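Local coordinates for protein transcriptional regulator, PadR family (Bacillus cereus, PDB 4ESB) that probably acts as a dimeric PadR-family transcriptional regulator, binding DNA through a winged helix-turn-helix domain, at residues Y26-K31 and G43-L48; L62-S65 and P69-K72; E11-Y16 and E85-S90; P47-M52 and K56-T61. All blocks are in the same frame, centred on the assembly; numbering follows the deposited sequence.

Contact 1 of 4, residues Y26-K31 and G43-L48; sequences YELSTK and GSIYPL
L28 and I45 meet through one methyl each, L28 CD2 lying 4.1 Å from I45 CD1, and this apolar pair is the heart of a small buried contact between helix 25-34 and helix 42-54. I45 reaches across because CG1 is set between its backbone N and carbonyl carbon (chi1 72°) and the chain then runs straight on to CD1; the two side chains meet at a slant. The same CD1 also nears the CB of S29, at 4.4 Å, so a single isoleucine tip rests between two successive residues of the facing helix. The CA atoms of S29 and I45 remain 8.2 Å apart, and no hydrogen bond joins the two segments. On the looser, solvent-facing side of helix 25-34 the polar groups are tied up locally: the hydroxyl of T30 donates to Y26 O at 3.0 Å, sharing this carbonyl with T30 N, which comes from the opposite face of its plane. T30 OG1 also lies over one face of the Y26 ring, near its rim. Y46 and P47 lie at the surface, where helix 42-54 is kinked. In this winged helix-turn-helix domain, helix 42-54 is probably the DNA-recognition helix. L28 also packs on L49 of that helix, and on I17 of helix 10-20 and V23 of strand 23-24, while L48 turns to L10, E11 and I14.

Contact 2 of 4, residues L62-S65 and P69-K72; sequences LKAS and PKRK. With SO4 (sulfate ion), chain B; GOL (glycerol), chain F.
The carbonyl oxygen of K63 is gripped twice from the opposite strand: R71 N donates to K63 O at 3.0 Å, almost in line with the C=O bond, and the CA-H of K70 adds a weaker contact to the same oxygen. R71 O is used in a matching way, with K63 N at 3.1 Å and the CA of L62 at 3.4 Å. K63 and R71 thus form an antiparallel hydrogen-bonded pair, flanked by the non-hydrogen-bonded pairs L62-K72 and A64-K70. Near the turn, S65 N donates to P69 O at 3.2 Å, but from well above the carbonyl plane. These strands are the far end of the beta hairpin 58-64/70-76, the wing of the winged helix-turn-helix fold. On the face carrying L62, A64, K70 and K72, a methyl of L62 lies against the backbone of R71, with CD1 3.5 Å from R71 O, and K70 CG rests near the CA of A64 before its extended chain leads away. The other face carries K63, which pairs with E22, and R71, whose guanidinium also makes a cation-pi contact with Y24. R71 NH1 donates in plane to O1 of a sulfate, probably from the crystallisation liquor, at 2.9 Å, while K72 N donates to sulfate O4 at 2.7 Å, with an N-H...O angle of 160°; such a site could mimic that of a DNA phosphate. The hydroxyl of S65 is modelled within bonding distance of Y73 OH, but its place is less certain.

Contact 3 of 4, residues E11-Y16 and E85-S90; sequences EGCILY and EEFKQS
A chi1 of 170° turns CG of F87 away from its backbone N and carries the ring across to G12, while K88 runs out fully extended beyond CG until its end meets Y16. These side chains join helix 10-20, the first helix of the winged helix-turn-helix domain, to the long C-terminal helix 78-101, which packs on the second subunit. The two short segments cross at -122° with their axes 9.8 Å apart. G12 is the point of nearest backbone approach, its CA only 6.1 Å from the CA of F87; having no side chain, it lets the ring lie directly on the helix. The result is a CH-pi contact in which G12 CA sits 3.7 Å from the centroid of the F87 ring, 8° off the ring normal. K88 behaves quite differently toward its aromatic partner. It crosses Y16 at about a right angle and comes to the ring edge, CE lying 3.6 Å from Y16 CD1, with NZ also in the ring plane and so not stacked as a cation-pi pair. The ammonium group instead has a long salt bridge with E85, one turn back on its own helix. The second subunit closes in on this junction: its M5 packs on F87, its L101 on C13 and its L102 on Y16. At the far end of the phenyl ring, F87 CZ comes 4.5 Å from C13 SG.

Contact 4 of 4, residues P47-M52 and K56-T61; sequences PLLLRM and KLIEGT
M52 O takes two backbone bonds from the chain that follows its helix: a sound one from L57 N at 2.9 Å, running nearly straight out from the carbonyl, and a weak one from I58 N at 3.5 Å. The first belongs to a Schellman motif, in which K56 leaves the helix with positive phi (66°) and reverses the backbone toward strand 58-64. Across this turn M52 CG and L57 CD1 make a loose apolar contact at 4.5 Å, the hydrophobic pairing common at such helix ends. On the strand side most of the packing is made by I58, whose side chain meets that of M52 at a slant. I58 CD1 comes 4.0 Å from M52 CB and as close to L49 CD2, so it touches two residues of the helix, three positions apart. The thioether chain of M52 bends at chi3 (67°), which folds CE back to 4.0 Å from I58 CG2; the methionine therefore touches both branches of the isoleucine. Beyond the turn, I14 and L15 of helix 10-20 cover M52, I58 leans on Y74 of the next strand, and the backbone of L57 bonds to T77. At the exposed surface R51 pairs with E55. Across the contact the polar bonds are made by the backbone alone, and together with the apolar contacts of L49, M52, L57 and I58 they join the helix end to the start of the wing strand.

Overall arrangement
Contact 3 closes the longest loop in the chain, and the other three are nested within it in the order 1, 4, 2. Contacts 1 and 4 share P47 and L48 on helix 42-54, their centres about 11 Å apart, and L28 meets L49 between them. Contact 4 passes this helix on to strand 58-64, which contact 2, whose centre is about 17 Å from that of contact 4, pairs with strand 70-76 at the wing tip. L15 links contact 3 to contact 4 by packing on M52 and I58. Contacts 2 and 3 lie about 26 Å apart between centres, on opposite sides of the chain's centre, so the probable DNA-binding wing and the subunit interface are well separated.

Contact 1 of 4, residues Y26-K31 and G43-L48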
loop_
_atom_site.group_PDB
_atom_site.type_symbol
_atom_site.label_atom_id
_atom_site.label_comp_id
_atom_site.label_asym_id
_atom_site.label_seq_id
_atom_site.Cartn_x
_atom_site.Cartn_y
_atom_site.Cartn_z
ATOM N N TYR A 26 -14.259 -0.202 20.543
ATOM C CA TYR A 26 -13.194 0.455 21.290
ATOM C C TYR A 26 -11.980 -0.460 21.419
ATOM O O TYR A 26 -10.834 -0.017 21.321
ATOM C CB TYR A 26 -13.692 0.858 22.678
ATOM C CG TYR A 26 -12.592 1.335 23.595
ATOM C CD1 TYR A 26 -11.941 2.537 23.360
ATOM C CD2 TYR A 26 -12.205 0.581 24.696
ATOM C CE1 TYR A 26 -10.933 2.974 24.192
ATOM C CE2 TYR A 26 -11.200 1.011 25.534
ATOM C CZ TYR A 26 -10.566 2.208 25.277
ATOM O OH TYR A 26 -9.564 2.644 26.110
ATOM N N GLU A 27 -12.252 -1.739 21.643
ATOM C CA GLU A 27 -11.212 -2.755 21.731
ATOM C C GLU A 27 -10.421 -2.818 20.425
ATOM O O GLU A 27 -9.196 -2.946 20.430
ATOM C CB GLU A 27 -11.859 -4.109 22.025
ATOM C CG GLU A 27 -10.899 -5.234 22.348
ATOM C CD GLU A 27 -11.624 -6.548 22.576
ATOM O OE1 GLU A 27 -10.956 -7.560 22.874
ATOM O OE2 GLU A 27 -12.867 -6.566 22.452
ATOM N N LEU A 28 -11.132 -2.712 19.307
ATOM C CA LEU A 28 -10.512 -2.772 17.987
ATOM C C LEU A 28 -9.537 -1.618 17.764
ATOM O O LEU A 28 -8.374 -1.834 17.421
ATOM C CB LEU A 28 -11.584 -2.756 16.895
ATOM C CG LEU A 28 -11.079 -2.672 15.453
ATOM C CD1 LEU A 28 -10.167 -3.846 15.126
ATOM C CD2 LEU A 28 -12.244 -2.610 14.477
ATOM N N SER A 29 -10.014 -0.394 17.961
ATOM C CA SER A 29 -9.203 0.791 17.699
ATOM C C SER A 29 -8.023 0.894 18.662
ATOM O O SER A 29 -6.971 1.428 18.308
ATOM C CB SER A 29 -10.054 2.052 17.793
ATOM O OG SER A 29 -10.276 2.406 19.139
ATOM N N THR A 30 -8.199 0.392 19.879
ATOM C CA THR A 30 -7.098 0.357 20.836
ATOM C C THR A 30 -5.988 -0.536 20.298
ATOM O O THR A 30 -4.818 -0.151 20.295
ATOM C CB THR A 30 -7.536 -0.162 22.222
ATOM O OG1 THR A 30 -8.423 0.779 22.836
ATOM C CG2 THR A 30 -6.322 -0.361 23.125
ATOM N N LYS A 31 -6.358 -1.729 19.836
ATOM C CA LYS A 31 -5.384 -2.650 19.259
ATOM C C LYS A 31 -4.710 -2.025 18.039
ATOM O O LYS A 31 -3.500 -2.143 17.865
ATOM C CB LYS A 31 -6.040 -3.978 18.873
ATOM C CG LYS A 31 -6.429 -4.856 20.055
ATOM C CD LYS A 31 -6.668 -6.290 19.606
ATOM C CE LYS A 31 -7.405 -7.110 20.655
ATOM N NZ LYS A 31 -6.586 -7.374 21.871
ATOM N N GLY A 43 -14.117 7.087 15.875
ATOM C CA GLY A 43 -14.808 8.047 15.037
ATOM C C GLY A 43 -14.329 8.026 13.599
ATOM O O GLY A 43 -15.127 8.175 12.671
ATOM N N SER A 44 -13.028 7.837 13.409
ATOM C CA SER A 44 -12.440 7.907 12.076
ATOM C C SER A 44 -12.630 6.620 11.269
ATOM O O SER A 44 -12.723 6.669 10.043
ATOM C CB SER A 44 -10.952 8.261 12.168
ATOM O OG SER A 44 -10.165 7.137 12.508
ATOM N N ILE A 45 -12.691 5.474 11.947
ATOM C CA ILE A 45 -12.872 4.195 11.256
ATOM C C ILE A 45 -14.327 3.736 11.233
ATOM O O ILE A 45 -14.654 2.740 10.592
ATOM C CB ILE A 45 -12.027 3.057 11.886
ATOM C CG1 ILE A 45 -12.605 2.633 13.241
ATOM C CG2 ILE A 45 -10.566 3.475 12.008
ATOM C CD1 ILE A 45 -11.883 1.456 13.873
ATOM N N TYR A 46 -15.200 4.457 11.930
ATOM C CA TYR A 46 -16.596 4.038 12.048
ATOM C C TYR A 46 -17.254 3.827 10.685
ATOM O O TYR A 46 -17.872 2.789 10.448
ATOM C CB TYR A 46 -17.406 5.046 12.870
ATOM C CG TYR A 46 -18.828 4.615 13.114
ATOM C CD1 TYR A 46 -19.106 3.417 13.756
ATOM C CD2 TYR A 46 -19.894 5.409 12.710
ATOM C CE1 TYR A 46 -20.405 3.017 13.985
ATOM C CE2 TYR A 46 -21.197 5.017 12.934
ATOM C CZ TYR A 46 -21.447 3.818 13.569
ATOM O OH TYR A 46 -22.741 3.420 13.803
ATOM N N PRO A 47 -17.125 4.813 9.782
ATOM C CA PRO A 47 -17.765 4.683 8.468
ATOM C C PRO A 47 -17.222 3.485 7.688
ATOM O O PRO A 47 -17.935 2.896 6.873
ATOM C CB PRO A 47 -17.400 5.995 7.764
ATOM C CG PRO A 47 -16.979 6.926 8.850
ATOM C CD PRO A 47 -16.357 6.064 9.894
ATOM N N LEU A 48 -15.963 3.138 7.936
ATOM C CA LEU A 48 -15.357 1.974 7.307
ATOM C C LEU A 48 -15.953 0.691 7.882
ATOM O O LEU A 48 -16.162 -0.275 7.156
ATOM C CB LEU A 48 -13.838 1.994 7.496
ATOM C CG LEU A 48 -13.065 0.751 7.045
ATOM C CD1 LEU A 48 -13.327 0.456 5.576
ATOM C CD2 LEU A 48 -11.575 0.931 7.300
#

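Contact 2 of 4, residues L62-S65 and P69-K72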
loop_
_atom_site.group_PDB
_atom_site.type_symbol
_atom_site.label_atom_id
_atom_site.label_comp_id
_atom_site.label_asym_id
_atom_site.label_seq_id
_atom_site.Cartn_x
_atom_site.Cartn_y
_atom_site.Cartn_z
ATOM N N LEU A 62 -24.719 -8.823 19.385
ATOM C CA LEU A 62 -24.756 -8.420 20.787
ATOM C C LEU A 62 -24.480 -9.607 21.706
ATOM O O LEU A 62 -25.355 -10.438 21.937
ATOM C CB LEU A 62 -26.115 -7.807 21.138
ATOM C CG LEU A 62 -26.274 -6.288 21.016
ATOM C CD1 LEU A 62 -25.288 -5.555 21.922
ATOM C CD2 LEU A 62 -26.125 -5.826 19.574
ATOM N N LYS A 63 -23.260 -9.678 22.228
ATOM C CA LYS A 63 -22.897 -10.719 23.184
ATOM C C LYS A 63 -22.642 -10.117 24.556
ATOM O O LYS A 63 -22.356 -8.929 24.681
ATOM C CB LYS A 63 -21.651 -11.478 22.721
ATOM C CG LYS A 63 -21.867 -12.288 21.462
ATOM C CD LYS A 63 -20.646 -13.107 21.089
ATOM C CE LYS A 63 -20.327 -14.160 22.135
ATOM N NZ LYS A 63 -19.458 -15.236 21.582
ATOM N N ALA A 64 -22.751 -10.949 25.586
ATOM C CA ALA A 64 -22.418 -10.527 26.935
ATOM C C ALA A 64 -20.911 -10.598 27.113
ATOM O O ALA A 64 -20.258 -11.520 26.625
ATOM C CB ALA A 64 -23.115 -11.399 27.960
ATOM N N SER A 65 -20.368 -9.614 27.815
ATOM C CA SER A 65 -18.936 -9.521 28.023
ATOM C C SER A 65 -18.529 -10.431 29.172
ATOM O O SER A 65 -19.368 -10.837 29.977
ATOM C CB SER A 65 -18.576 -8.073 28.341
ATOM O OG SER A 65 -17.183 -7.850 28.307
ATOM N N PRO A 69 -21.719 -6.723 30.995
ATOM C CA PRO A 69 -22.408 -5.757 30.132
ATOM C C PRO A 69 -22.366 -6.172 28.666
ATOM O O PRO A 69 -21.325 -6.622 28.182
ATOM C CB PRO A 69 -21.621 -4.461 30.353
ATOM C CG PRO A 69 -20.281 -4.900 30.801
ATOM C CD PRO A 69 -20.499 -6.152 31.594
ATOM N N LYS A 70 -23.487 -6.022 27.972
ATOM C CA LYS A 70 -23.593 -6.479 26.593
ATOM C C LYS A 70 -23.018 -5.467 25.612
ATOM O O LYS A 70 -23.369 -4.286 25.631
ATOM C CB LYS A 70 -25.046 -6.799 26.247
ATOM C CG LYS A 70 -25.504 -8.124 26.826
ATOM C CD LYS A 70 -26.987 -8.364 26.627
ATOM C CE LYS A 70 -27.436 -9.574 27.430
ATOM N NZ LYS A 70 -28.907 -9.791 27.370
ATOM N N ARG A 71 -22.125 -5.950 24.755
ATOM C CA ARG A 71 -21.449 -5.111 23.778
ATOM C C ARG A 71 -21.671 -5.665 22.377
ATOM O O ARG A 71 -22.073 -6.816 22.211
ATOM C CB ARG A 71 -19.953 -5.063 24.081
ATOM C CG ARG A 71 -19.610 -4.523 25.460
ATOM C CD ARG A 71 -18.108 -4.536 25.701
ATOM N NE ARG A 71 -17.755 -4.054 27.033
ATOM C CZ ARG A 71 -17.734 -2.772 27.388
ATOM N NH1 ARG A 71 -18.057 -1.826 26.515
ATOM N NH2 ARG A 71 -17.397 -2.434 28.624
ATOM N N LYS A 72 -21.402 -4.841 21.371
ATOM C CA LYS A 72 -21.528 -5.260 19.982
ATOM C C LYS A 72 -20.181 -5.755 19.460
ATOM O O LYS A 72 -19.357 -4.968 18.993
ATOM C CB LYS A 72 -22.053 -4.104 19.126
ATOM C CG LYS A 72 -22.221 -4.434 17.651
ATOM C CD LYS A 72 -23.133 -3.427 16.958
ATOM C CE LYS A 72 -23.157 -3.642 15.452
ATOM N NZ LYS A 72 -23.654 -2.448 14.708
HETATM S S SO4 B . -19.997 -1.252 22.641
HETATM O O1 SO4 B . -19.369 -1.315 23.957
HETATM O O2 SO4 B . -21.333 -0.671 22.761
HETATM O O3 SO4 B . -19.184 -0.432 21.747
HETATM O O4 SO4 B . -20.104 -2.591 22.088
HETATM C C1 GOL F . -15.124 -6.428 29.591
HETATM O O1 GOL F . -16.219 -5.538 29.563
HETATM C C2 GOL F . -14.559 -6.581 28.181
HETATM O O2 GOL F . -13.525 -5.646 27.970
HETATM C C3 GOL F . -14.025 -7.996 27.980
HETATM O O3 GOL F . -14.043 -8.320 26.607
#

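Contact 3 of 4, residues E11-Y16 and E85-S90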
loop_
_atom_site.group_PDB
_atom_site.type_symbol
_atom_site.label_atom_id
_atom_site.label_comp_id
_atom_site.label_asym_id
_atom_site.label_seq_id
_atom_site.Cartn_x
_atom_site.Cartn_y
_atom_site.Cartn_z
ATOM N N GLU A 11 -8.229 -1.723 5.996
ATOM C CA GLU A 11 -9.330 -2.675 5.904
ATOM C C GLU A 11 -8.821 -4.100 6.097
ATOM O O GLU A 11 -9.448 -4.906 6.782
ATOM C CB GLU A 11 -10.037 -2.541 4.552
ATOM C CG GLU A 11 -11.188 -3.514 4.346
ATOM C CD GLU A 11 -12.166 -3.048 3.283
ATOM O OE1 GLU A 11 -11.984 -1.932 2.755
ATOM O OE2 GLU A 11 -13.118 -3.796 2.978
ATOM N N GLY A 12 -7.674 -4.399 5.498
ATOM C CA GLY A 12 -7.082 -5.722 5.592
ATOM C C GLY A 12 -6.591 -6.055 6.987
ATOM O O GLY A 12 -6.717 -7.190 7.446
ATOM N N CYS A 13 -6.028 -5.065 7.670
ATOM C CA CYS A 13 -5.507 -5.273 9.017
ATOM C C CYS A 13 -6.652 -5.402 10.015
ATOM O O CYS A 13 -6.543 -6.108 11.014
ATOM C CB CYS A 13 -4.579 -4.126 9.415
ATOM S SG CYS A 13 -3.022 -4.110 8.493
ATOM N N ILE A 14 -7.748 -4.710 9.733
ATOM C CA ILE A 14 -8.963 -4.846 10.524
ATOM C C ILE A 14 -9.544 -6.254 10.378
ATOM O O ILE A 14 -9.967 -6.861 11.362
ATOM C CB ILE A 14 -10.016 -3.795 10.120
ATOM C CG1 ILE A 14 -9.673 -2.453 10.764
ATOM C CG2 ILE A 14 -11.417 -4.239 10.536
ATOM C CD1 ILE A 14 -10.611 -1.324 10.398
ATOM N N LEU A 15 -9.561 -6.776 9.154
ATOM C CA LEU A 15 -10.040 -8.135 8.928
ATOM C C LEU A 15 -9.140 -9.138 9.637
ATOM O O LEU A 15 -9.630 -10.097 10.236
ATOM C CB LEU A 15 -10.101 -8.465 7.435
ATOM C CG LEU A 15 -11.189 -7.777 6.607
ATOM C CD1 LEU A 15 -11.012 -8.110 5.135
ATOM C CD2 LEU A 15 -12.576 -8.182 7.081
ATOM N N TYR A 16 -7.829 -8.920 9.574
ATOM C CA TYR A 16 -6.896 -9.822 10.236
ATOM C C TYR A 16 -7.188 -9.891 11.726
ATOM O O TYR A 16 -7.316 -10.971 12.297
ATOM C CB TYR A 16 -5.447 -9.381 10.037
ATOM C CG TYR A 16 -4.483 -10.281 10.771
ATOM C CD1 TYR A 16 -4.175 -11.543 10.281
ATOM C CD2 TYR A 16 -3.902 -9.883 11.968
ATOM C CE1 TYR A 16 -3.306 -12.379 10.954
ATOM C CE2 TYR A 16 -3.030 -10.711 12.647
ATOM C CZ TYR A 16 -2.736 -11.957 12.136
ATOM O OH TYR A 16 -1.870 -12.785 12.810
ATOM N N GLU A 85 -7.541 -13.505 2.868
ATOM C CA GLU A 85 -6.502 -14.312 2.238
ATOM C C GLU A 85 -5.959 -13.608 0.999
ATOM O O GLU A 85 -4.757 -13.626 0.743
ATOM C CB GLU A 85 -7.034 -15.699 1.866
ATOM C CG GLU A 85 -7.409 -16.562 3.064
ATOM C CD GLU A 85 -6.327 -16.584 4.127
ATOM O OE1 GLU A 85 -5.233 -17.121 3.849
ATOM O OE2 GLU A 85 -6.566 -16.059 5.237
ATOM N N GLU A 86 -6.851 -12.990 0.231
ATOM C CA GLU A 86 -6.437 -12.191 -0.917
ATOM C C GLU A 86 -5.498 -11.073 -0.470
ATOM O O GLU A 86 -4.478 -10.820 -1.110
ATOM C CB GLU A 86 -7.654 -11.597 -1.626
ATOM C CG GLU A 86 -8.565 -12.629 -2.269
ATOM C CD GLU A 86 -9.881 -12.034 -2.730
ATOM O OE1 GLU A 86 -10.026 -10.793 -2.673
ATOM O OE2 GLU A 86 -10.770 -12.804 -3.151
ATOM N N PHE A 87 -5.841 -10.408 0.630
ATOM C CA PHE A 87 -5.020 -9.316 1.148
ATOM C C PHE A 87 -3.640 -9.801 1.586
ATOM O O PHE A 87 -2.630 -9.160 1.297
ATOM C CB PHE A 87 -5.717 -8.619 2.318
ATOM C CG PHE A 87 -4.838 -7.645 3.048
ATOM C CD1 PHE A 87 -4.542 -6.412 2.492
ATOM C CD2 PHE A 87 -4.303 -7.963 4.285
ATOM C CE1 PHE A 87 -3.731 -5.513 3.155
ATOM C CE2 PHE A 87 -3.489 -7.067 4.955
ATOM C CZ PHE A 87 -3.203 -5.840 4.389
ATOM N N LYS A 88 -3.599 -10.929 2.288
ATOM C CA LYS A 88 -2.334 -11.487 2.757
ATOM C C LYS A 88 -1.418 -11.824 1.590
ATOM O O LYS A 88 -0.204 -11.631 1.670
ATOM C CB LYS A 88 -2.575 -12.735 3.607
ATOM C CG LYS A 88 -3.226 -12.434 4.943
ATOM C CD LYS A 88 -3.455 -13.692 5.768
ATOM C CE LYS A 88 -4.081 -13.353 7.117
ATOM N NZ LYS A 88 -4.399 -14.554 7.940
ATOM N N GLN A 89 -1.999 -12.324 0.506
ATOM C CA GLN A 89 -1.221 -12.697 -0.666
ATOM C C GLN A 89 -0.703 -11.458 -1.376
ATOM O O GLN A 89 0.489 -11.352 -1.661
ATOM C CB GLN A 89 -2.066 -13.545 -1.615
ATOM C CG GLN A 89 -2.184 -14.989 -1.171
ATOM C CD GLN A 89 -3.357 -15.703 -1.809
ATOM O OE1 GLN A 89 -3.865 -15.282 -2.850
ATOM N NE2 GLN A 89 -3.801 -16.786 -1.181
ATOM N N SER A 90 -1.601 -10.519 -1.658
ATOM C CA SER A 90 -1.213 -9.269 -2.297
ATOM C C SER A 90 -0.145 -8.559 -1.472
ATOM O O SER A 90 0.855 -8.093 -2.016
ATOM C CB SER A 90 -2.421 -8.345 -2.468
ATOM O OG SER A 90 -3.515 -9.021 -3.063
#

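Contact 4 of 4, residues P47-M52 and K56-T61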
loop_
_atom_site.group_PDB
_atom_site.type_symbol
_atom_site.label_atom_id
_atom_site.label_comp_id
_atom_site.label_asym_id
_atom_site.label_seq_id
_atom_site.Cartn_x
_atom_site.Cartn_y
_atom_site.Cartn_z
ATOM N N PRO A 47 -17.125 4.813 9.782
ATOM C CA PRO A 47 -17.765 4.683 8.468
ATOM C C PRO A 47 -17.222 3.485 7.688
ATOM O O PRO A 47 -17.935 2.896 6.873
ATOM C CB PRO A 47 -17.400 5.995 7.764
ATOM C CG PRO A 47 -16.979 6.926 8.850
ATOM C CD PRO A 47 -16.357 6.064 9.894
ATOM N N LEU A 48 -15.963 3.138 7.936
ATOM C CA LEU A 48 -15.357 1.974 7.307
ATOM C C LEU A 48 -15.953 0.691 7.882
ATOM O O LEU A 48 -16.162 -0.275 7.156
ATOM C CB LEU A 48 -13.838 1.994 7.496
ATOM C CG LEU A 48 -13.065 0.751 7.045
ATOM C CD1 LEU A 48 -13.327 0.456 5.576
ATOM C CD2 LEU A 48 -11.575 0.931 7.300
ATOM N N LEU A 49 -16.237 0.692 9.182
ATOM C CA LEU A 49 -16.857 -0.466 9.823
ATOM C C LEU A 49 -18.289 -0.659 9.329
ATOM O O LEU A 49 -18.747 -1.788 9.164
ATOM C CB LEU A 49 -16.866 -0.318 11.346
ATOM C CG LEU A 49 -15.550 -0.490 12.108
ATOM C CD1 LEU A 49 -15.826 -0.366 13.597
ATOM C CD2 LEU A 49 -14.882 -1.822 11.796
ATOM N N LEU A 50 -18.994 0.445 9.105
ATOM C CA LEU A 50 -20.370 0.382 8.626
ATOM C C LEU A 50 -20.404 -0.213 7.229
ATOM O O LEU A 50 -21.332 -0.933 6.863
ATOM C CB LEU A 50 -20.993 1.778 8.591
ATOM C CG LEU A 50 -21.410 2.413 9.918
ATOM C CD1 LEU A 50 -21.804 3.864 9.691
ATOM C CD2 LEU A 50 -22.555 1.638 10.552
ATOM N N ARG A 51 -19.377 0.102 6.451
ATOM C CA ARG A 51 -19.306 -0.318 5.064
ATOM C C ARG A 51 -18.867 -1.775 4.962
ATOM O O ARG A 51 -19.407 -2.535 4.160
ATOM C CB ARG A 51 -18.344 0.594 4.303
ATOM C CG ARG A 51 -18.251 0.309 2.820
ATOM C CD ARG A 51 -17.535 1.438 2.095
ATOM N NE ARG A 51 -16.086 1.370 2.263
ATOM C CZ ARG A 51 -15.281 0.595 1.542
ATOM N NH1 ARG A 51 -15.777 -0.194 0.595
ATOM N NH2 ARG A 51 -13.975 0.603 1.768
ATOM N N MET A 52 -17.902 -2.167 5.787
ATOM C CA MET A 52 -17.442 -3.548 5.809
ATOM C C MET A 52 -18.585 -4.476 6.209
ATOM O O MET A 52 -18.634 -5.631 5.785
ATOM C CB MET A 52 -16.260 -3.710 6.769
ATOM C CG MET A 52 -14.976 -3.047 6.280
ATOM S SD MET A 52 -13.608 -3.184 7.446
ATOM C CE MET A 52 -13.299 -4.948 7.409
ATOM N N LYS A 56 -20.758 -7.271 3.973
ATOM C CA LYS A 56 -20.823 -8.604 4.559
ATOM C C LYS A 56 -19.444 -9.224 4.779
ATOM O O LYS A 56 -19.288 -10.445 4.708
ATOM C CB LYS A 56 -21.675 -9.518 3.672
ATOM C CG LYS A 56 -23.057 -8.947 3.361
ATOM C CD LYS A 56 -24.130 -9.576 4.234
ATOM C CE LYS A 56 -25.296 -8.626 4.462
ATOM N NZ LYS A 56 -25.916 -8.841 5.799
ATOM N N LEU A 57 -18.448 -8.386 5.052
ATOM C CA LEU A 57 -17.107 -8.869 5.364
ATOM C C LEU A 57 -17.001 -9.172 6.849
ATOM O O LEU A 57 -16.288 -10.085 7.260
ATOM C CB LEU A 57 -16.058 -7.827 4.984
ATOM C CG LEU A 57 -16.025 -7.410 3.515
ATOM C CD1 LEU A 57 -14.921 -6.393 3.296
ATOM C CD2 LEU A 57 -15.837 -8.617 2.610
ATOM N N ILE A 58 -17.710 -8.389 7.652
ATOM C CA ILE A 58 -17.762 -8.606 9.089
ATOM C C ILE A 58 -19.202 -8.462 9.552
ATOM O O ILE A 58 -20.053 -7.958 8.823
ATOM C CB ILE A 58 -16.867 -7.608 9.850
ATOM C CG1 ILE A 58 -17.389 -6.181 9.675
ATOM C CG2 ILE A 58 -15.427 -7.717 9.361
ATOM C CD1 ILE A 58 -16.611 -5.142 10.456
ATOM N N GLU A 59 -19.470 -8.912 10.770
ATOM C CA GLU A 59 -20.824 -8.902 11.302
ATOM C C GLU A 59 -20.789 -8.717 12.810
ATOM O O GLU A 59 -20.053 -9.408 13.511
ATOM C CB GLU A 59 -21.531 -10.211 10.954
ATOM C CG GLU A 59 -22.948 -10.311 11.479
ATOM C CD GLU A 59 -23.514 -11.718 11.365
ATOM O OE1 GLU A 59 -22.888 -12.556 10.685
ATOM O OE2 GLU A 59 -24.577 -11.991 11.962
ATOM N N GLY A 60 -21.590 -7.781 13.305
ATOM C CA GLY A 60 -21.668 -7.529 14.729
ATOM C C GLY A 60 -22.832 -8.258 15.362
ATOM O O GLY A 60 -23.917 -8.321 14.790
ATOM N N THR A 61 -22.599 -8.822 16.541
ATOM C CA THR A 61 -23.661 -9.470 17.298
ATOM C C THR A 61 -23.568 -9.044 18.759
ATOM O O THR A 61 -22.475 -8.914 19.308
ATOM C CB THR A 61 -23.563 -11.007 17.211
ATOM O OG1 THR A 61 -22.616 -11.488 18.170
ATOM C CG2 THR A 61 -23.146 -11.448 15.812
#